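PDB 2VOS: folylpolyglutamate synthase protein FOLC from Mycobacterium tuberculosis, which probably adds L-glutamate to dihydropteroate and, successively, to tetrahydrofolate derivatives in ATP-dependent steps that release ADP and phosphate. Local coordinates for residues A[99-104]-A[473-478]; A[192-197]-A[218-223]; A[336-341]-A[350-355]. One frame throughout, in Å; residues are numbered along the deposited sequence.

Contact 1 (A[99-104]-A[473-478]); sequences PHLQSP and VTAGAA
Leu-101 lies with its isobutyl group alongside helix 472-481, and the helix offers it a glycine. At Gly-476 the two backbones come to within 4.1 Å between the CA atoms of Leu-101 and Gly-476, an approach that leaves no room for a side chain at Gly-476, the carbonyl oxygen of Leu-101 sitting there instead. That oxygen receives a CA-H...O contact, 3.3 Å from Leu-101 O to Gly-476 CA. The side chain of Leu-101 leaves its CA across the line to the helix rather than at it, with CG anti to the carbonyl carbon (chi1 -83°). The extended chi2 of 174° then brings CD2 back over the turn, 3.5 Å from Gly-476 N, and on to the methyl group of Ala-475, with 4.0 Å between Leu-101 CD2 and Ala-475 CB. One branch thus covers a backbone N and a neighbouring methyl, while CD1 turns toward the loop at Pro-336 and Arg-338.

Gln-102 reaches the same glycine from a second direction, roughly at right angles to Leu-101 CD2. Its CG, also anti to its own carbonyl carbon, sits 3.6 Å from Gly-476 O, and the chain runs on extended along the helix. There the amide is held at both ends: OE1 pairs with Arg-479, and NE2 with Thr-480 and the carbonyl of Arg-484. The loop is braced by Glu-106, whose carboxylate takes the backbone N-H groups of Leu-101, Gln-102 and Ser-103. Segment 99-104 links strand 93-96 to strand 108-110 and rests through Pro-104 on helix 23-34, while Thr-474 and Ala-478 of helix 472-481 pack on Ile-468 of strand 464-469.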
# COMPACT_ATOMS: atom_id res chain seq x y z
N PRO A 99 1.79 2.38 4.82
CA PRO A 99 2.63 2.40 6.02
C PRO A 99 3.74 1.31 5.89
O PRO A 99 3.74 0.58 4.92
CB PRO A 99 1.66 2.03 7.17
CG PRO A 99 0.34 1.70 6.53
CD PRO A 99 0.49 1.72 5.01
N HIS A 100 4.64 1.16 6.85
CA HIS A 100 5.53 -0.03 6.84
C HIS A 100 4.83 -1.24 7.52
O HIS A 100 3.95 -1.07 8.40
CB HIS A 100 6.90 0.26 7.49
CG HIS A 100 6.84 0.54 8.98
ND1 HIS A 100 6.81 1.82 9.50
CD2 HIS A 100 6.88 -0.30 10.05
CE1 HIS A 100 6.80 1.75 10.82
NE2 HIS A 100 6.84 0.47 11.18
N LEU A 101 5.19 -2.44 7.07
CA LEU A 101 4.71 -3.67 7.65
C LEU A 101 5.50 -4.05 8.88
O LEU A 101 4.93 -4.31 9.94
CB LEU A 101 4.91 -4.82 6.66
CG LEU A 101 3.91 -5.08 5.56
CD1 LEU A 101 4.49 -6.17 4.69
CD2 LEU A 101 2.53 -5.55 6.11
N GLN A 102 6.83 -4.16 8.72
CA GLN A 102 7.68 -4.66 9.83
C GLN A 102 8.67 -3.67 10.40
O GLN A 102 8.87 -3.60 11.64
CB GLN A 102 8.46 -5.89 9.39
CG GLN A 102 7.58 -6.96 8.83
CD GLN A 102 8.42 -8.01 8.13
OE1 GLN A 102 8.54 -8.02 6.87
NE2 GLN A 102 8.98 -8.94 8.93
N SER A 103 9.32 -2.89 9.53
CA SER A 103 10.37 -1.99 9.98
C SER A 103 10.24 -0.68 9.22
O SER A 103 9.91 -0.69 8.04
CB SER A 103 11.75 -2.64 9.73
OG SER A 103 12.77 -1.66 9.89
N PRO A 104 10.50 0.46 9.88
CA PRO A 104 10.33 1.67 9.13
C PRO A 104 11.33 1.83 7.96
O PRO A 104 11.07 2.67 7.09
CB PRO A 104 10.59 2.77 10.19
CG PRO A 104 11.39 2.14 11.24
CD PRO A 104 10.94 0.69 11.27
N VAL A 473 -0.90 -3.75 10.25
CA VAL A 473 -0.16 -4.10 11.45
C VAL A 473 -0.29 -5.62 11.75
O VAL A 473 0.68 -6.28 12.21
CB VAL A 473 -0.68 -3.28 12.66
CG1 VAL A 473 0.01 -3.73 13.95
CG2 VAL A 473 -0.46 -1.76 12.42
N THR A 474 -1.45 -6.17 11.46
CA THR A 474 -1.73 -7.59 11.70
C THR A 474 -0.85 -8.40 10.73
O THR A 474 -0.16 -9.35 11.13
CB THR A 474 -3.23 -7.95 11.39
OG1 THR A 474 -4.14 -7.09 12.13
CG2 THR A 474 -3.54 -9.45 11.78
N ALA A 475 -0.91 -8.06 9.45
CA ALA A 475 -0.06 -8.66 8.45
C ALA A 475 1.42 -8.50 8.75
O ALA A 475 2.18 -9.48 8.68
CB ALA A 475 -0.42 -8.10 7.06
N GLY A 476 1.85 -7.29 9.12
CA GLY A 476 3.23 -7.03 9.41
C GLY A 476 3.73 -7.79 10.62
O GLY A 476 4.83 -8.40 10.57
N ALA A 477 2.93 -7.82 11.70
CA ALA A 477 3.37 -8.56 12.92
C ALA A 477 3.52 -10.04 12.63
O ALA A 477 4.44 -10.69 13.06
CB ALA A 477 2.39 -8.35 14.13
N ALA A 478 2.58 -10.58 11.87
CA ALA A 478 2.62 -11.96 11.45
C ALA A 478 3.85 -12.22 10.57
O ALA A 478 4.49 -13.27 10.72
CB ALA A 478 1.30 -12.35 10.71

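Contact 2 (A[192-197]-A[218-223]); sequences AVITPI and GIITRA
Three isoleucines and an alanine make the dense part of this contact; the side chains that meet are all apolar, though two also rest on backbone carbonyl oxygens. Ala-192 points its methyl group toward the loop, where CB rests 3.9 Å from Ile-220 CG1 and 4.0 Å from Ile-219 CD1, in the corner between the two side chains. Ile-219 reaches it with CG1 in the crowded position between backbone N and carbonyl carbon (chi1 70°), so that CD1 comes in across the strand, 3.9 Å from Val-193 O. Ile-194 slides past Ile-219 in the opposite direction, its CD1 coming 4.1 Å from Ile-219 CG1. The fit is looser where Ile-194 and Ile-220 meet tip to tip, 4.4 Å between their CD1 atoms.

Beyond Ile-220 the loop leaves the strand: Thr-221 is partly exposed, and Arg-222 lies exposed, its guanidinium paired with Asp-253. Val-193 turns its side chain the other way, onto helix 296-312. Strand 191-194, helix 209-217 and parallel strand 231-234 form a beta-alpha-beta unit of the P-loop-type Mur ligase middle domain; the contact packs the exit of its helix on the first strand, and Ile-194 and Ile-220 also touch helix 239-251.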
# COMPACT_ATOMS: atom_id res chain seq x y z
N ALA A 192 0.97 11.58 -12.24
CA ALA A 192 0.16 11.39 -11.04
C ALA A 192 -0.75 10.19 -11.28
O ALA A 192 -1.44 10.10 -12.29
CB ALA A 192 -0.68 12.65 -10.76
N VAL A 193 -0.78 9.26 -10.35
CA VAL A 193 -1.47 8.05 -10.58
C VAL A 193 -2.56 7.98 -9.56
O VAL A 193 -2.29 8.22 -8.34
CB VAL A 193 -0.50 6.89 -10.34
CG1 VAL A 193 -1.17 5.52 -10.54
CG2 VAL A 193 0.75 7.04 -11.26
N ILE A 194 -3.77 7.63 -10.00
CA ILE A 194 -4.90 7.50 -9.04
C ILE A 194 -5.46 6.08 -9.11
O ILE A 194 -6.13 5.72 -10.06
CB ILE A 194 -6.07 8.50 -9.34
CG1 ILE A 194 -5.54 9.91 -9.62
CG2 ILE A 194 -7.13 8.48 -8.12
CD1 ILE A 194 -4.87 10.63 -8.42
N THR A 195 -5.17 5.28 -8.10
CA THR A 195 -5.70 3.96 -8.01
C THR A 195 -7.17 3.97 -7.54
O THR A 195 -7.71 5.03 -7.15
CB THR A 195 -4.81 3.12 -7.04
OG1 THR A 195 -5.13 3.42 -5.68
CG2 THR A 195 -3.31 3.35 -7.25
N PRO A 196 -7.81 2.80 -7.54
CA PRO A 196 -9.25 2.80 -7.21
C PRO A 196 -9.56 3.43 -5.89
O PRO A 196 -8.92 3.15 -4.89
CB PRO A 196 -9.61 1.31 -7.18
CG PRO A 196 -8.60 0.72 -8.32
CD PRO A 196 -7.31 1.45 -7.86
N ILE A 197 -10.61 4.24 -5.88
CA ILE A 197 -11.05 4.94 -4.67
C ILE A 197 -12.33 4.32 -4.08
O ILE A 197 -13.27 3.99 -4.82
CB ILE A 197 -11.24 6.43 -5.03
CG1 ILE A 197 -9.87 7.06 -5.37
CG2 ILE A 197 -11.94 7.17 -3.89
CD1 ILE A 197 -10.00 8.41 -6.10
N GLY A 218 -5.79 16.22 -5.57
CA GLY A 218 -4.86 17.32 -5.30
C GLY A 218 -3.40 17.00 -5.67
O GLY A 218 -2.57 17.89 -5.69
N ILE A 219 -3.07 15.75 -6.01
CA ILE A 219 -1.69 15.50 -6.42
C ILE A 219 -1.48 15.73 -7.92
O ILE A 219 -0.34 15.65 -8.43
CB ILE A 219 -1.18 14.05 -6.00
CG1 ILE A 219 -1.88 12.96 -6.85
CG2 ILE A 219 -1.32 13.85 -4.47
CD1 ILE A 219 -1.08 11.63 -6.93
N ILE A 220 -2.57 15.97 -8.65
CA ILE A 220 -2.44 16.25 -10.07
C ILE A 220 -2.21 17.77 -10.18
O ILE A 220 -3.15 18.54 -9.93
CB ILE A 220 -3.77 15.88 -10.84
CG1 ILE A 220 -4.16 14.39 -10.65
CG2 ILE A 220 -3.67 16.23 -12.34
CD1 ILE A 220 -5.66 14.08 -10.97
N THR A 221 -1.01 18.21 -10.56
CA THR A 221 -0.65 19.64 -10.51
C THR A 221 -0.25 20.16 -11.89
O THR A 221 0.26 19.37 -12.70
CB THR A 221 0.53 19.88 -9.53
OG1 THR A 221 1.67 19.18 -10.01
CG2 THR A 221 0.22 19.30 -8.17
N ARG A 222 -0.44 21.44 -12.16
CA ARG A 222 -0.02 22.02 -13.44
C ARG A 222 1.52 21.98 -13.54
O ARG A 222 2.21 22.29 -12.57
CB ARG A 222 -0.54 23.44 -13.58
CG ARG A 222 -0.11 24.15 -14.90
CD ARG A 222 -1.02 25.35 -15.23
NE ARG A 222 -0.62 26.12 -16.44
CZ ARG A 222 -0.33 25.60 -17.64
NH1 ARG A 222 -0.34 24.29 -17.86
NH2 ARG A 222 -0.01 26.42 -18.66
N ALA A 223 2.05 21.57 -14.69
CA ALA A 223 3.50 21.50 -14.90
C ALA A 223 4.09 22.92 -15.09
O ALA A 223 3.37 23.84 -15.54
CB ALA A 223 3.80 20.65 -16.13

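Contact 3 (A[336-341]-A[350-355]); sequences PGRLER and IDAAHN. With MG (magnesium ion), chain C; ADP (adenosine-5'-diphosphate), chain B.
The ADP pocket and the magnesium site meet where the start of strand 340-343 pairs with the end of strand 347-350. Glu-340 and Ile-350 form an antiparallel hydrogen-bonded pair, both bonds 2.9 Å (Glu-340 N to Ile-350 O, Ile-350 N to Glu-340 O). Leu-339 also faces Ile-350, making a G1 bulge. Its N-H is poorly aimed at the Ile-350 carbonyl and goes to the anti lone pair of Asp-351 OD1, 2.7 Å from Leu-339 N.

With CG anti to its backbone N (chi1 -167°), Asp-351 carries its carboxylate to the ribose. OD2 accepts from O2' of ADP at 2.8 Å, and from above its plane takes Ala-353 N, closing an Asx turn. Arg-338, bent at chi2 (54°), passes the C3' edge of the ribose to grip one phosphate oxygen twice, NE and NH2 each 2.8 Å from ADP O1A. Its NH1 bonds to Pro-336 O, and Ala-352 CB lies over one face of the guanidinium, so the group's rotation is fixed. Next to Gly-337, Ile-350 CD1 packs 3.6 Å from Gly-337 CA, beside the extended Glu-340, whose OE1 accepts the Gly-337 N-H and whose OE2 forms a salt bridge with Arg-479.

His-354 donates from ND1 to Ala-352 O, which orients NE2 onto magnesium at 2.0 Å; Asp-200 and two waters also bind the metal. An arginine on the alpha-phosphate and an aspartate on the ribose are consistent with the Mur ligase family, in which the C-terminal domain completes the site of a nucleotide bound at the P-loop.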
# COMPACT_ATOMS: atom_id res chain seq x y z
N PRO A 336 5.01 -7.55 -0.33
CA PRO A 336 4.99 -8.24 0.94
C PRO A 336 3.70 -7.91 1.67
O PRO A 336 3.19 -6.80 1.59
CB PRO A 336 6.17 -7.69 1.71
CG PRO A 336 7.02 -6.84 0.66
CD PRO A 336 6.18 -6.65 -0.53
N GLY A 337 3.15 -8.92 2.32
CA GLY A 337 1.91 -8.74 3.09
C GLY A 337 0.69 -8.51 2.24
O GLY A 337 -0.34 -8.18 2.81
N ARG A 338 0.76 -8.65 0.90
CA ARG A 338 -0.47 -8.65 0.05
C ARG A 338 -0.69 -10.05 -0.53
O ARG A 338 0.02 -10.50 -1.46
CB ARG A 338 -0.42 -7.60 -1.08
CG ARG A 338 -0.64 -6.14 -0.57
CD ARG A 338 0.33 -5.80 0.54
NE ARG A 338 0.34 -4.38 0.92
CZ ARG A 338 1.14 -3.84 1.84
NH1 ARG A 338 2.02 -4.56 2.53
NH2 ARG A 338 1.07 -2.55 2.11
N LEU A 339 -1.62 -10.78 0.10
CA LEU A 339 -1.88 -12.17 -0.21
C LEU A 339 -0.58 -12.94 -0.36
O LEU A 339 -0.33 -13.59 -1.40
CB LEU A 339 -2.68 -12.26 -1.49
CG LEU A 339 -4.07 -12.93 -1.59
CD1 LEU A 339 -4.55 -13.71 -0.42
CD2 LEU A 339 -5.05 -11.92 -2.17
N GLU A 340 0.28 -12.83 0.65
CA GLU A 340 1.59 -13.41 0.58
C GLU A 340 1.58 -14.72 1.39
O GLU A 340 1.16 -14.73 2.55
CB GLU A 340 2.64 -12.44 1.16
CG GLU A 340 4.08 -12.95 0.98
CD GLU A 340 5.09 -12.05 1.67
OE1 GLU A 340 4.66 -11.18 2.47
OE2 GLU A 340 6.31 -12.22 1.46
N ARG A 341 2.05 -15.79 0.80
CA ARG A 341 2.06 -17.10 1.47
C ARG A 341 3.28 -17.25 2.33
O ARG A 341 4.41 -17.12 1.81
CB ARG A 341 2.15 -18.18 0.42
CG ARG A 341 0.83 -18.68 -0.06
CD ARG A 341 0.94 -20.12 -0.66
NE ARG A 341 2.07 -20.32 -1.60
CZ ARG A 341 2.54 -21.52 -1.97
NH1 ARG A 341 1.95 -22.65 -1.53
NH2 ARG A 341 3.58 -21.59 -2.79
N ILE A 350 -0.76 -14.04 4.60
CA ILE A 350 -0.96 -12.80 5.30
C ILE A 350 -1.44 -11.81 4.26
O ILE A 350 -0.99 -11.86 3.09
CB ILE A 350 0.35 -12.26 5.97
CG1 ILE A 350 1.46 -12.00 4.88
CG2 ILE A 350 0.79 -13.18 7.16
CD1 ILE A 350 2.78 -11.33 5.46
N ASP A 351 -2.32 -10.90 4.68
CA ASP A 351 -2.88 -9.91 3.81
C ASP A 351 -3.25 -8.66 4.60
O ASP A 351 -3.93 -8.73 5.64
CB ASP A 351 -4.08 -10.44 3.03
CG ASP A 351 -4.47 -9.48 1.88
OD1 ASP A 351 -3.84 -9.46 0.82
OD2 ASP A 351 -5.34 -8.66 2.07
N ALA A 352 -2.82 -7.50 4.11
CA ALA A 352 -3.02 -6.23 4.77
C ALA A 352 -4.48 -5.69 4.65
O ALA A 352 -4.75 -4.58 5.15
CB ALA A 352 -2.06 -5.18 4.17
N ALA A 353 -5.39 -6.43 4.00
CA ALA A 353 -6.75 -5.91 3.79
C ALA A 353 -7.30 -5.25 5.06
O ALA A 353 -7.30 -5.85 6.13
CB ALA A 353 -7.69 -7.01 3.34
N HIS A 354 -7.79 -4.02 4.92
CA HIS A 354 -8.27 -3.27 6.07
C HIS A 354 -9.43 -2.33 5.63
O HIS A 354 -9.72 -1.30 6.31
CB HIS A 354 -7.16 -2.46 6.72
CG HIS A 354 -6.53 -1.49 5.80
ND1 HIS A 354 -5.35 -1.76 5.14
CD2 HIS A 354 -6.92 -0.26 5.39
CE1 HIS A 354 -5.03 -0.72 4.39
NE2 HIS A 354 -5.96 0.20 4.53
N ASN A 355 -10.09 -2.70 4.53
CA ASN A 355 -11.31 -2.00 4.15
C ASN A 355 -12.18 -2.96 3.32
O ASN A 355 -11.73 -4.04 2.94
CB ASN A 355 -11.02 -0.68 3.39
CG ASN A 355 -10.47 -0.93 1.93
OD1 ASN A 355 -9.97 -2.00 1.65
ND2 ASN A 355 -10.63 0.03 1.03
MG MG C . -5.88 1.97 3.51
PB ADP B . -2.61 0.82 -0.32
O1B ADP B . -1.15 1.17 -0.37
O2B ADP B . -3.13 0.69 1.09
O3B ADP B . -3.52 1.60 -1.22
PA ADP B . -1.82 -1.96 -0.98
O1A ADP B . -0.96 -1.94 0.27
O2A ADP B . -1.35 -2.42 -2.35
O3A ADP B . -2.78 -0.63 -1.03
O5' ADP B . -2.96 -3.06 -0.60
C5' ADP B . -3.63 -3.14 0.66
C4' ADP B . -4.65 -4.29 0.51
O4' ADP B . -5.65 -3.89 -0.46
C3' ADP B . -4.09 -5.56 -0.11
O3' ADP B . -3.78 -6.52 0.88
C2' ADP B . -5.16 -6.20 -0.94
O2' ADP B . -6.08 -6.86 -0.01
C1' ADP B . -5.97 -4.99 -1.35
N9 ADP B . -5.70 -4.44 -2.71
C8 ADP B . -4.54 -4.02 -3.31
N7 ADP B . -4.81 -3.52 -4.55
C5 ADP B . -6.17 -3.51 -4.68
C6 ADP B . -7.13 -3.09 -5.70
N6 ADP B . -6.72 -2.55 -6.87
N1 ADP B . -8.42 -3.33 -5.44
C2 ADP B . -8.92 -3.92 -4.32
N3 ADP B . -8.10 -4.32 -3.31
C4 ADP B . -6.75 -4.14 -3.48
O HOH W 1 -5.38 2.94 5.08
O HOH W 2 -5.86 0.60 1.59

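In the fold
Contacts 1 and 3 form one continuous block, their centres about 10 Å apart. Leu-101 CD1 packs 3.4 Å from Pro-336 O, and Ala-478 CB lies 3.7 Å from Ile-350 CG2, so the loop 99-104 and helix 472-481 back the segments that hold ADP. Contact 2 stands apart, its centre about 25 Å from that of contact 3 and about 26 Å from that of contact 1, across the centre of the chain. It belongs to the P-loop side of the pocket: Val-193 has its side chain about 10 Å from ADP, and Pro-196 touches the nucleotide. The ADP thus lies between the middle domain of contact 2 and the C-terminal domain of contact 3.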